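Local coordinates for protein alpha,alpha-trehalose-phosphate synthase (UDP-forming) (PDB 5V0T) that belongs to glycosyltransferase family 20, a two-domain GT-B enzyme family, and holds uridine-5'-diphosphate and 6-O-phosphono-alpha-D-glucopyranose in this model, at residues L40-G45 against V456-F461; Y85-S90 against A316-Y321; L105-H110 against V176-E181. All blocks are in the same frame, centred on the assembly; numbering follows the deposited sequence.

Contact 1 of 3, residues L40-G45 against V456-F461; sequences LKETGG and VWRDNF
Glu-42 and Arg-458 join two helices by a salt bridge, a buried arginine tying together distant parts of a chain. Arg-458 CG stands opposite the backbone N (chi1 179°), and a bend at chi3 (62°) turns the guanidinium toward Glu-42. Two nitrogens grip one oxygen end-on: Arg-458 NH1 lies 2.9 Å and NH2 3.1 Å from Glu-42 OE1. OE1 sits in the guanidinium plane, but the carboxylate is turned 77° against it; NH1 meets OE1 on its anti side, near the carboxylate plane, and NH2 from above that plane. Ser-455 also hydrogen-bonds to OE1, and NH1 has a second acceptor in Ala-39 O. Along its own helix Arg-458 NH2 reaches Asp-459 OD1 at 2.9 Å, forming a salt-bridge network in which two acids would probably steady the buried positive charge.

The remaining contact is packing. Thr-43 CG2 lies over one guanidinium face, toward its rim, 3.4 Å from Arg-458 NE, while Thr-43 OG1 bonds to the following residue's Gly-44 O, just past the helix end.

Helix 31-43 and helix 454-466 meet here beside paired parallel strands: Leu-40 and Thr-43 touch strand 12-16, and Arg-458 touches Trp-137 of strand 135-139.

Contact 2 of 3, residues Y85-S90 against A316-Y321; sequences YYRGFS and ADMHAY. With G6P (6-O-phosphono-alpha-D-glucopyranose), chain J; FMT (formic acid), chain P.
Arg-87 and Met-318 bring the two backbones together, their CA atoms 7.2 Å apart, where helix 79-98 faces the loop leading into helix 319-339. In this GT-B fold, with two Rossmann-like domains facing each other across a cleft, the contact spans both: helix 79-98 belongs with the first sheet, helix 319-339 with the second.

A bend at chi3 (67°) folds the end of Arg-87 toward Asp-317, and NH2 donates to the backbone Asp-317 O at 3.1 Å, approaching tilted from the carbonyl plane. Asp-317 also offers its carboxylate: OD1 forms a long salt bridge with Arg-87 NE, 3.5 Å away, the two flat groups 67° apart rather than paired side by side. Each has its stronger polar partner outside: Arg-87 NH1 makes a salt bridge with Asp-83, and Asp-317 OD2 a hydrogen bond with Tyr-82. Met-318, at the N-cap of helix 319-339, curls its thioether chain alongside the arginine, with CE 3.4 Å from the backbone Arg-87 O. A formic acid molecule, probably from the crystallisation liquor, occupies the helix start, taking a weak hydrogen bond from His-319 N.

Helix 79-98 widens here into a pi-type turn: Ser-90 N and Ser-90 OG reach Tyr-85 O from opposite faces of its plane. One residue before Arg-87, on the same turn, Tyr-86 OH donates to O2P of 6-O-phosphono-alpha-D-glucopyranose at 2.6 Å.

Contact 3 of 3, residues L105-H110 against V176-E181; sequences LQYDRH and VPPHRE. With FMT (formic acid), chain U.
Tyr-107 lies against a type I beta turn, Val-176 to His-179, whose two central prolines lead into helix 179-186. Here a CH-pi interaction between proline and an aromatic ring joins two loops as they enter their helices. Pro-177 provides the face-on part: its CG stands 3.9 Å from the centroid of the Tyr-107 ring and 19° off the ring normal, displaced toward the CD2 side. Pro-177 CB and CD spread over neighbouring ring atoms. Pro-178 reaches the far part of the rim, on the same side of the ring plane as Pro-177, with its CD 3.5 Å from Tyr-107 CE1 in an oblique approach. The tyrosine reaches both because its CG is anti to the backbone N (chi1 175°), carrying the ring over to the turn.

Beside this pair, Leu-105 CD1 touches Val-176 CG2 at 4.1 Å, the two side chains crossing at about a right angle. Both also pack on Ala-97 of helix 79-98, while Tyr-107 and Pro-178 share Phe-112 of helix 109-126.

The polar groups of the first loop find partners away from the turn: Gln-106 bonds to Ala-92 and Thr-93 of helix 79-98, Tyr-107 N gives a nearly straight hydrogen bond to O1 of a formic acid, probably from the crystallisation liquor, at 3.0 Å, and Asp-108 caps helix 109-126, its OD1 accepting weakly from His-110 N and from Asp-111 N. Across the contact the chemistry is nonpolar. Its cohesion probably rests on burial of hydrocarbon and on the attraction of the polarised proline C-H groups to the pi face.

In the fold
From the N terminus, the chain passes first through residues 40-45, which contact 1 joins to the helix near the C terminus, closing a loop of 410 residues that encloses both other contacts. Residues 85-90 follow and open contact 2, closed at 316-321 after the chain has entered the second sheet. Contact 3, from 105-110 to 176-181, lies within that loop, so the three nest one inside another and none cross. Contact 1 stands apart, its nearest atoms about 17 Å from contact 2 and about 18 Å from contact 3. Contacts 2 and 3 touch through Phe-89, whose ring packs on Tyr-107, Val-176 and Pro-178, linking the interdomain bridge to the first domain's loops.

Contact 1 of 3, residues L40-G45 against V456-F461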
loop_
_atom_site.group_PDB
_atom_site.type_symbol
_atom_site.label_atom_id
_atom_site.label_comp_id
_atom_site.label_asym_id
_atom_site.label_seq_id
_atom_site.Cartn_x
_atom_site.Cartn_y
_atom_site.Cartn_z
ATOM N N LEU A 40 1.881 10.722 11.808
ATOM C CA LEU A 40 1.621 10.827 13.239
ATOM C C LEU A 40 2.781 11.439 14.008
ATOM O O LEU A 40 2.550 12.151 14.992
ATOM C CB LEU A 40 1.292 9.445 13.804
ATOM C CG LEU A 40 0.733 9.344 15.220
ATOM C CD1 LEU A 40 -0.558 10.120 15.362
ATOM C CD2 LEU A 40 0.515 7.888 15.577
ATOM N N LYS A 41 4.028 11.172 13.596
ATOM C CA LYS A 41 5.167 11.664 14.358
ATOM C C LYS A 41 5.215 13.182 14.394
ATOM O O LYS A 41 5.843 13.745 15.290
ATOM C CB LYS A 41 6.479 11.116 13.780
ATOM C CG LYS A 41 6.887 11.740 12.449
ATOM C CD LYS A 41 7.990 10.944 11.741
ATOM C CE LYS A 41 8.348 11.572 10.390
ATOM N NZ LYS A 41 9.295 10.728 9.596
ATOM N N GLU A 42 4.569 13.856 13.439
ATOM C CA GLU A 42 4.632 15.312 13.399
ATOM C C GLU A 42 3.662 15.924 14.403
ATOM O O GLU A 42 4.026 16.833 15.153
ATOM C CB GLU A 42 4.342 15.807 11.983
ATOM C CG GLU A 42 4.683 17.274 11.760
ATOM C CD GLU A 42 4.527 17.704 10.303
ATOM O OE1 GLU A 42 3.747 17.070 9.570
ATOM O OE2 GLU A 42 5.185 18.680 9.889
ATOM N N THR A 43 2.429 15.421 14.444
ATOM C CA THR A 43 1.449 15.937 15.388
ATOM C C THR A 43 1.576 15.294 16.760
ATOM O O THR A 43 1.219 15.920 17.757
ATOM C CB THR A 43 0.023 15.703 14.874
ATOM O OG1 THR A 43 -0.220 14.295 14.795
ATOM C CG2 THR A 43 -0.165 16.309 13.496
ATOM N N GLY A 44 2.049 14.054 16.838
ATOM C CA GLY A 44 1.922 13.278 18.051
ATOM C C GLY A 44 0.511 12.723 18.176
ATOM O O GLY A 44 -0.387 13.046 17.402
ATOM N N GLY A 45 0.308 11.875 19.181
ATOM C CA GLY A 45 -0.996 11.270 19.373
ATOM C C GLY A 45 -0.864 9.844 19.847
ATOM O O GLY A 45 0.141 9.458 20.445
ATOM N N VAL A 456 0.527 17.211 4.186
ATOM C CA VAL A 456 -0.635 17.837 3.554
ATOM C C VAL A 456 -1.825 16.884 3.579
ATOM O O VAL A 456 -2.957 17.271 3.901
ATOM C CB VAL A 456 -0.290 18.260 2.112
ATOM C CG1 VAL A 456 -1.546 18.641 1.336
ATOM C CG2 VAL A 456 0.716 19.416 2.118
ATOM N N TRP A 457 -1.572 15.622 3.233
ATOM C CA TRP A 457 -2.595 14.580 3.251
ATOM C C TRP A 457 -3.252 14.483 4.622
ATOM O O TRP A 457 -4.485 14.504 4.743
ATOM C CB TRP A 457 -1.936 13.256 2.862
ATOM C CG TRP A 457 -2.752 12.007 3.057
ATOM C CD1 TRP A 457 -3.751 11.555 2.256
ATOM C CD2 TRP A 457 -2.590 11.029 4.092
ATOM N NE1 TRP A 457 -4.244 10.365 2.737
ATOM C CE2 TRP A 457 -3.542 10.019 3.863
ATOM C CE3 TRP A 457 -1.740 10.918 5.198
ATOM C CZ2 TRP A 457 -3.675 8.910 4.705
ATOM C CZ3 TRP A 457 -1.862 9.809 6.031
ATOM C CH2 TRP A 457 -2.824 8.824 5.780
ATOM N N ARG A 458 -2.433 14.392 5.674
ATOM C CA ARG A 458 -2.983 14.310 7.021
ATOM C C ARG A 458 -3.791 15.560 7.358
ATOM O O ARG A 458 -4.911 15.468 7.874
ATOM C CB ARG A 458 -1.855 14.095 8.031
ATOM C CG ARG A 458 -2.326 14.026 9.482
ATOM C CD ARG A 458 -1.220 14.473 10.456
ATOM N NE ARG A 458 -0.820 15.861 10.238
ATOM C CZ ARG A 458 0.424 16.273 10.002
ATOM N NH1 ARG A 458 1.433 15.409 9.965
ATOM N NH2 ARG A 458 0.660 17.558 9.806
ATOM N N ASP A 459 -3.237 16.745 7.073
ATOM C CA ASP A 459 -3.945 17.985 7.385
ATOM C C ASP A 459 -5.271 18.076 6.638
ATOM O O ASP A 459 -6.270 18.549 7.197
ATOM C CB ASP A 459 -3.079 19.205 7.054
ATOM C CG ASP A 459 -1.893 19.359 7.995
ATOM O OD1 ASP A 459 -1.917 18.739 9.082
ATOM O OD2 ASP A 459 -0.947 20.102 7.645
ATOM N N ASN A 460 -5.297 17.648 5.370
ATOM C CA ASN A 460 -6.527 17.735 4.587
ATOM C C ASN A 460 -7.613 16.844 5.173
ATOM O O ASN A 460 -8.768 17.259 5.294
ATOM C CB ASN A 460 -6.274 17.348 3.132
ATOM C CG ASN A 460 -5.540 18.406 2.363
ATOM O OD1 ASN A 460 -5.514 19.569 2.757
ATOM N ND2 ASN A 460 -4.946 18.012 1.250
ATOM N N PHE A 461 -7.262 15.603 5.513
ATOM C CA PHE A 461 -8.258 14.685 6.057
ATOM C C PHE A 461 -8.758 15.181 7.403
ATOM O O PHE A 461 -9.968 15.194 7.662
ATOM C CB PHE A 461 -7.673 13.274 6.184
ATOM C CG PHE A 461 -8.683 12.235 6.582
ATOM C CD1 PHE A 461 -8.941 11.975 7.922
ATOM C CD2 PHE A 461 -9.398 11.546 5.614
ATOM C CE1 PHE A 461 -9.887 11.028 8.296
ATOM C CE2 PHE A 461 -10.351 10.589 5.967
ATOM C CZ PHE A 461 -10.593 10.326 7.312
#

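Contact 2 of 3, residues Y85-S90 against A316-Y321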
loop_
_atom_site.group_PDB
_atom_site.type_symbol
_atom_site.label_atom_id
_atom_site.label_comp_id
_atom_site.label_asym_id
_atom_site.label_seq_id
_atom_site.Cartn_x
_atom_site.Cartn_y
_atom_site.Cartn_z
ATOM N N TYR A 85 -10.477 -13.276 11.730
ATOM C CA TYR A 85 -10.558 -11.858 11.412
ATOM C C TYR A 85 -9.477 -11.438 10.421
ATOM O O TYR A 85 -9.753 -10.711 9.454
ATOM C CB TYR A 85 -10.459 -11.062 12.715
ATOM C CG TYR A 85 -9.776 -9.712 12.674
ATOM C CD1 TYR A 85 -10.491 -8.563 12.353
ATOM C CD2 TYR A 85 -8.431 -9.574 13.036
ATOM C CE1 TYR A 85 -9.886 -7.316 12.353
ATOM C CE2 TYR A 85 -7.806 -8.323 13.036
ATOM C CZ TYR A 85 -8.556 -7.200 12.699
ATOM O OH TYR A 85 -7.996 -5.955 12.695
ATOM N N TYR A 86 -8.247 -11.896 10.629
ATOM C CA TYR A 86 -7.123 -11.419 9.828
ATOM C C TYR A 86 -6.806 -12.354 8.666
ATOM O O TYR A 86 -6.912 -11.952 7.501
ATOM C CB TYR A 86 -5.906 -11.216 10.739
ATOM C CG TYR A 86 -4.606 -10.875 10.030
ATOM C CD1 TYR A 86 -4.301 -9.563 9.676
ATOM C CD2 TYR A 86 -3.679 -11.864 9.734
ATOM C CE1 TYR A 86 -3.095 -9.250 9.028
ATOM C CE2 TYR A 86 -2.480 -11.569 9.100
ATOM C CZ TYR A 86 -2.189 -10.258 8.754
ATOM O OH TYR A 86 -0.991 -9.984 8.124
ATOM N N ARG A 87 -6.418 -13.604 8.954
ATOM C CA ARG A 87 -6.180 -14.555 7.871
ATOM C C ARG A 87 -7.463 -14.868 7.112
ATOM O O ARG A 87 -7.416 -15.155 5.911
ATOM C CB ARG A 87 -5.586 -15.859 8.412
ATOM C CG ARG A 87 -4.130 -15.786 8.821
ATOM C CD ARG A 87 -3.612 -17.150 9.285
ATOM N NE ARG A 87 -3.563 -18.128 8.209
ATOM C CZ ARG A 87 -4.321 -19.214 8.153
ATOM N NH1 ARG A 87 -5.183 -19.460 9.125
ATOM N NH2 ARG A 87 -4.210 -20.052 7.127
ATOM N N GLY A 88 -8.608 -14.825 7.797
ATOM C CA GLY A 88 -9.874 -15.215 7.214
ATOM C C GLY A 88 -10.506 -14.097 6.418
ATOM O O GLY A 88 -10.168 -13.893 5.249
ATOM N N PHE A 89 -11.415 -13.345 7.039
ATOM C CA PHE A 89 -12.198 -12.399 6.259
ATOM C C PHE A 89 -11.336 -11.286 5.676
ATOM O O PHE A 89 -11.501 -10.933 4.505
ATOM C CB PHE A 89 -13.333 -11.811 7.090
ATOM C CG PHE A 89 -14.362 -11.110 6.260
ATOM C CD1 PHE A 89 -15.256 -11.848 5.474
ATOM C CD2 PHE A 89 -14.442 -9.728 6.255
ATOM C CE1 PHE A 89 -16.198 -11.218 4.682
ATOM C CE2 PHE A 89 -15.398 -9.081 5.491
ATOM C CZ PHE A 89 -16.277 -9.829 4.694
ATOM N N SER A 90 -10.412 -10.716 6.462
ATOM C CA SER A 90 -9.626 -9.592 5.945
ATOM C C SER A 90 -8.792 -10.004 4.735
ATOM O O SER A 90 -8.883 -9.392 3.666
ATOM C CB SER A 90 -8.730 -9.005 7.038
ATOM O OG SER A 90 -9.511 -8.374 8.052
ATOM N N ALA A 316 2.684 -15.287 5.076
ATOM C CA ALA A 316 3.222 -16.532 4.538
ATOM C C ALA A 316 2.472 -17.769 5.007
ATOM O O ALA A 316 2.686 -18.843 4.433
ATOM C CB ALA A 316 4.711 -16.670 4.892
ATOM N N ASP A 317 1.608 -17.658 6.018
ATOM C CA ASP A 317 0.843 -18.806 6.485
ATOM C C ASP A 317 -0.450 -18.998 5.700
ATOM O O ASP A 317 -1.320 -19.766 6.119
ATOM C CB ASP A 317 0.570 -18.696 7.990
ATOM C CG ASP A 317 -0.106 -17.385 8.386
ATOM O OD1 ASP A 317 -0.493 -16.610 7.502
ATOM O OD2 ASP A 317 -0.242 -17.126 9.601
ATOM N N MET A 318 -0.579 -18.332 4.555
ATOM C CA MET A 318 -1.749 -18.431 3.701
ATOM C C MET A 318 -1.373 -19.139 2.410
ATOM O O MET A 318 -0.373 -18.788 1.776
ATOM C CB MET A 318 -2.328 -17.051 3.409
ATOM C CG MET A 318 -3.009 -16.457 4.624
ATOM S SD MET A 318 -3.698 -14.880 4.198
ATOM C CE MET A 318 -5.212 -15.399 3.372
ATOM N N HIS A 319 -2.178 -20.142 2.038
ATOM C CA HIS A 319 -1.904 -20.932 0.841
ATOM C C HIS A 319 -1.773 -20.057 -0.394
ATOM O O HIS A 319 -0.911 -20.303 -1.243
ATOM C CB HIS A 319 -3.011 -21.967 0.627
ATOM C CG HIS A 319 -2.957 -23.121 1.579
ATOM N ND1 HIS A 319 -1.883 -23.351 2.414
ATOM C CD2 HIS A 319 -3.845 -24.113 1.828
ATOM C CE1 HIS A 319 -2.113 -24.434 3.135
ATOM N NE2 HIS A 319 -3.296 -24.915 2.799
ATOM N N ALA A 320 -2.640 -19.049 -0.538
ATOM C CA ALA A 320 -2.570 -18.209 -1.735
ATOM C C ALA A 320 -1.240 -17.474 -1.835
ATOM O O ALA A 320 -0.743 -17.234 -2.939
ATOM C CB ALA A 320 -3.719 -17.197 -1.763
ATOM N N TYR A 321 -0.664 -17.078 -0.706
ATOM C CA TYR A 321 0.631 -16.421 -0.756
ATOM C C TYR A 321 1.748 -17.424 -0.996
ATOM O O TYR A 321 2.714 -17.109 -1.701
ATOM C CB TYR A 321 0.842 -15.595 0.523
ATOM C CG TYR A 321 0.039 -14.318 0.459
ATOM C CD1 TYR A 321 -1.315 -14.310 0.793
ATOM C CD2 TYR A 321 0.611 -13.135 -0.016
ATOM C CE1 TYR A 321 -2.067 -13.158 0.710
ATOM C CE2 TYR A 321 -0.139 -11.974 -0.111
ATOM C CZ TYR A 321 -1.481 -11.997 0.254
ATOM O OH TYR A 321 -2.233 -10.850 0.162
HETATM C C1 G6P J . -0.923 -3.045 2.773
HETATM C C2 G6P J . -2.195 -2.834 3.577
HETATM C C3 G6P J . -1.861 -2.568 5.047
HETATM C C4 G6P J . -0.991 -3.712 5.577
HETATM C C5 G6P J . 0.245 -3.869 4.691
HETATM C C6 G6P J . 1.154 -4.975 5.229
HETATM O O1 G6P J . -0.174 -1.839 2.854
HETATM O O2 G6P J . -2.946 -1.747 3.008
HETATM O O3 G6P J . -3.098 -2.520 5.777
HETATM O O4 G6P J . -0.563 -3.417 6.923
HETATM O O5 G6P J . -0.156 -4.123 3.334
HETATM O O6 G6P J . 0.414 -6.202 5.352
HETATM P P G6P J . 0.326 -6.936 6.783
HETATM O O1P G6P J . 1.692 -7.522 7.040
HETATM O O2P G6P J . -0.776 -7.943 6.609
HETATM O O3P G6P J . -0.013 -5.837 7.764
HETATM C C FMT P . -4.757 -20.655 3.669
HETATM O O1 FMT P . -3.832 -21.350 4.095
HETATM O O2 FMT P . -4.989 -19.499 4.038
#

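Contact 3 of 3, residues L105-H110 against V176-E181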
loop_
_atom_site.group_PDB
_atom_site.type_symbol
_atom_site.label_atom_id
_atom_site.label_comp_id
_atom_site.label_asym_id
_atom_site.label_seq_id
_atom_site.Cartn_x
_atom_site.Cartn_y
_atom_site.Cartn_z
ATOM N N LEU A 105 -10.808 -15.022 -4.050
ATOM C CA LEU A 105 -11.699 -14.812 -2.918
ATOM C C LEU A 105 -12.171 -16.146 -2.340
ATOM O O LEU A 105 -12.617 -17.043 -3.064
ATOM C CB LEU A 105 -12.890 -13.962 -3.364
ATOM C CG LEU A 105 -13.837 -13.350 -2.332
ATOM C CD1 LEU A 105 -14.650 -12.269 -2.994
ATOM C CD2 LEU A 105 -14.772 -14.400 -1.754
ATOM N N GLN A 106 -12.029 -16.290 -1.033
ATOM C CA GLN A 106 -12.721 -17.326 -0.292
ATOM C C GLN A 106 -13.624 -16.640 0.720
ATOM O O GLN A 106 -13.333 -15.532 1.182
ATOM C CB GLN A 106 -11.746 -18.263 0.402
ATOM C CG GLN A 106 -10.965 -19.133 -0.564
ATOM C CD GLN A 106 -9.814 -19.847 0.111
ATOM O OE1 GLN A 106 -9.505 -19.586 1.276
ATOM N NE2 GLN A 106 -9.171 -20.754 -0.615
ATOM N N TYR A 107 -14.743 -17.280 1.036
ATOM C CA TYR A 107 -15.682 -16.699 1.980
ATOM C C TYR A 107 -16.111 -17.780 2.952
ATOM O O TYR A 107 -16.438 -18.891 2.530
ATOM C CB TYR A 107 -16.912 -16.117 1.275
ATOM C CG TYR A 107 -17.958 -15.628 2.249
ATOM C CD1 TYR A 107 -17.709 -14.530 3.058
ATOM C CD2 TYR A 107 -19.191 -16.272 2.371
ATOM C CE1 TYR A 107 -18.650 -14.065 3.948
ATOM C CE2 TYR A 107 -20.150 -15.815 3.273
ATOM C CZ TYR A 107 -19.865 -14.708 4.051
ATOM O OH TYR A 107 -20.779 -14.229 4.945
ATOM N N ASP A 108 -16.100 -17.457 4.243
ATOM C CA ASP A 108 -16.624 -18.362 5.260
ATOM C C ASP A 108 -17.441 -17.531 6.240
ATOM O O ASP A 108 -16.925 -16.582 6.836
ATOM C CB ASP A 108 -15.488 -19.121 5.964
ATOM C CG ASP A 108 -15.988 -20.049 7.068
ATOM O OD1 ASP A 108 -16.747 -19.604 7.936
ATOM O OD2 ASP A 108 -15.616 -21.236 7.078
ATOM N N ARG A 109 -18.721 -17.884 6.383
ATOM C CA ARG A 109 -19.627 -17.155 7.262
ATOM C C ARG A 109 -19.068 -17.034 8.673
ATOM O O ARG A 109 -19.174 -15.978 9.305
ATOM C CB ARG A 109 -20.972 -17.878 7.298
ATOM C CG ARG A 109 -22.161 -17.064 6.905
ATOM C CD ARG A 109 -23.403 -17.926 7.049
ATOM N NE ARG A 109 -24.230 -17.893 5.848
ATOM C CZ ARG A 109 -25.176 -18.783 5.570
ATOM N NH1 ARG A 109 -25.881 -18.664 4.453
ATOM N NH2 ARG A 109 -25.407 -19.796 6.398
ATOM N N HIS A 110 -18.497 -18.125 9.185
ATOM C CA HIS A 110 -17.935 -18.144 10.531
ATOM C C HIS A 110 -16.748 -17.193 10.652
ATOM O O HIS A 110 -16.549 -16.558 11.695
ATOM C CB HIS A 110 -17.523 -19.577 10.878
ATOM C CG HIS A 110 -17.576 -19.897 12.334
ATOM N ND1 HIS A 110 -18.763 -20.027 13.023
ATOM C CD2 HIS A 110 -16.590 -20.128 13.234
ATOM C CE1 HIS A 110 -18.506 -20.316 14.285
ATOM N NE2 HIS A 110 -17.196 -20.380 14.441
ATOM N N VAL A 176 -18.416 -10.089 -2.814
ATOM C CA VAL A 176 -18.278 -10.255 -1.366
ATOM C C VAL A 176 -19.686 -10.442 -0.813
ATOM O O VAL A 176 -20.470 -9.487 -0.833
ATOM C CB VAL A 176 -17.575 -9.046 -0.722
ATOM C CG1 VAL A 176 -17.460 -9.213 0.789
ATOM C CG2 VAL A 176 -16.196 -8.825 -1.341
ATOM N N PRO A 177 -20.062 -11.626 -0.333
ATOM C CA PRO A 177 -21.475 -11.871 -0.007
ATOM C C PRO A 177 -22.023 -10.857 0.989
ATOM O O PRO A 177 -23.121 -10.326 0.765
ATOM C CB PRO A 177 -21.462 -13.306 0.547
ATOM C CG PRO A 177 -20.356 -13.954 -0.256
ATOM C CD PRO A 177 -19.275 -12.872 -0.256
ATOM N N PRO A 178 -21.279 -10.481 2.078
ATOM C CA PRO A 178 -21.822 -9.438 2.973
ATOM C C PRO A 178 -21.510 -8.003 2.546
ATOM O O PRO A 178 -21.331 -7.134 3.404
ATOM C CB PRO A 178 -21.163 -9.760 4.322
ATOM C CG PRO A 178 -19.856 -10.346 3.951
ATOM C CD PRO A 178 -20.080 -11.113 2.674
ATOM N N HIS A 179 -21.476 -7.731 1.236
ATOM C CA HIS A 179 -21.156 -6.382 0.758
ATOM C C HIS A 179 -22.070 -5.316 1.375
ATOM O O HIS A 179 -21.610 -4.223 1.723
ATOM C CB HIS A 179 -21.228 -6.331 -0.783
ATOM C CG HIS A 179 -22.531 -6.808 -1.355
ATOM N ND1 HIS A 179 -23.637 -5.993 -1.478
ATOM C CD2 HIS A 179 -22.904 -8.019 -1.837
ATOM C CE1 HIS A 179 -24.638 -6.683 -1.999
ATOM N NE2 HIS A 179 -24.218 -7.917 -2.223
ATOM N N ARG A 180 -23.359 -5.620 1.530
ATOM C CA ARG A 180 -24.290 -4.611 2.030
ATOM C C ARG A 180 -24.013 -4.271 3.489
ATOM O O ARG A 180 -24.072 -3.099 3.877
ATOM C CB ARG A 180 -25.734 -5.085 1.855
ATOM C CG ARG A 180 -26.775 -4.086 2.367
ATOM C CD ARG A 180 -28.198 -4.558 2.080
ATOM N NE ARG A 180 -29.202 -3.632 2.600
ATOM C CZ ARG A 180 -29.743 -2.635 1.902
ATOM N NH1 ARG A 180 -30.653 -1.850 2.468
ATOM N NH2 ARG A 180 -29.378 -2.419 0.641
ATOM N N GLU A 181 -23.710 -5.281 4.310
ATOM C CA GLU A 181 -23.383 -5.029 5.712
ATOM C C GLU A 181 -22.086 -4.236 5.835
ATOM O O GLU A 181 -21.951 -3.379 6.719
ATOM C CB GLU A 181 -23.273 -6.354 6.478
ATOM C CG GLU A 181 -24.589 -7.088 6.705
ATOM C CD GLU A 181 -25.204 -7.689 5.429
ATOM O OE1 GLU A 181 -24.479 -7.957 4.435
ATOM O OE2 GLU A 181 -26.442 -7.887 5.423
HETATM C C FMT U . -15.847 -19.389 -1.176
HETATM O O1 FMT U . -15.068 -19.886 -0.351
HETATM O O2 FMT U . -16.110 -19.872 -2.289
#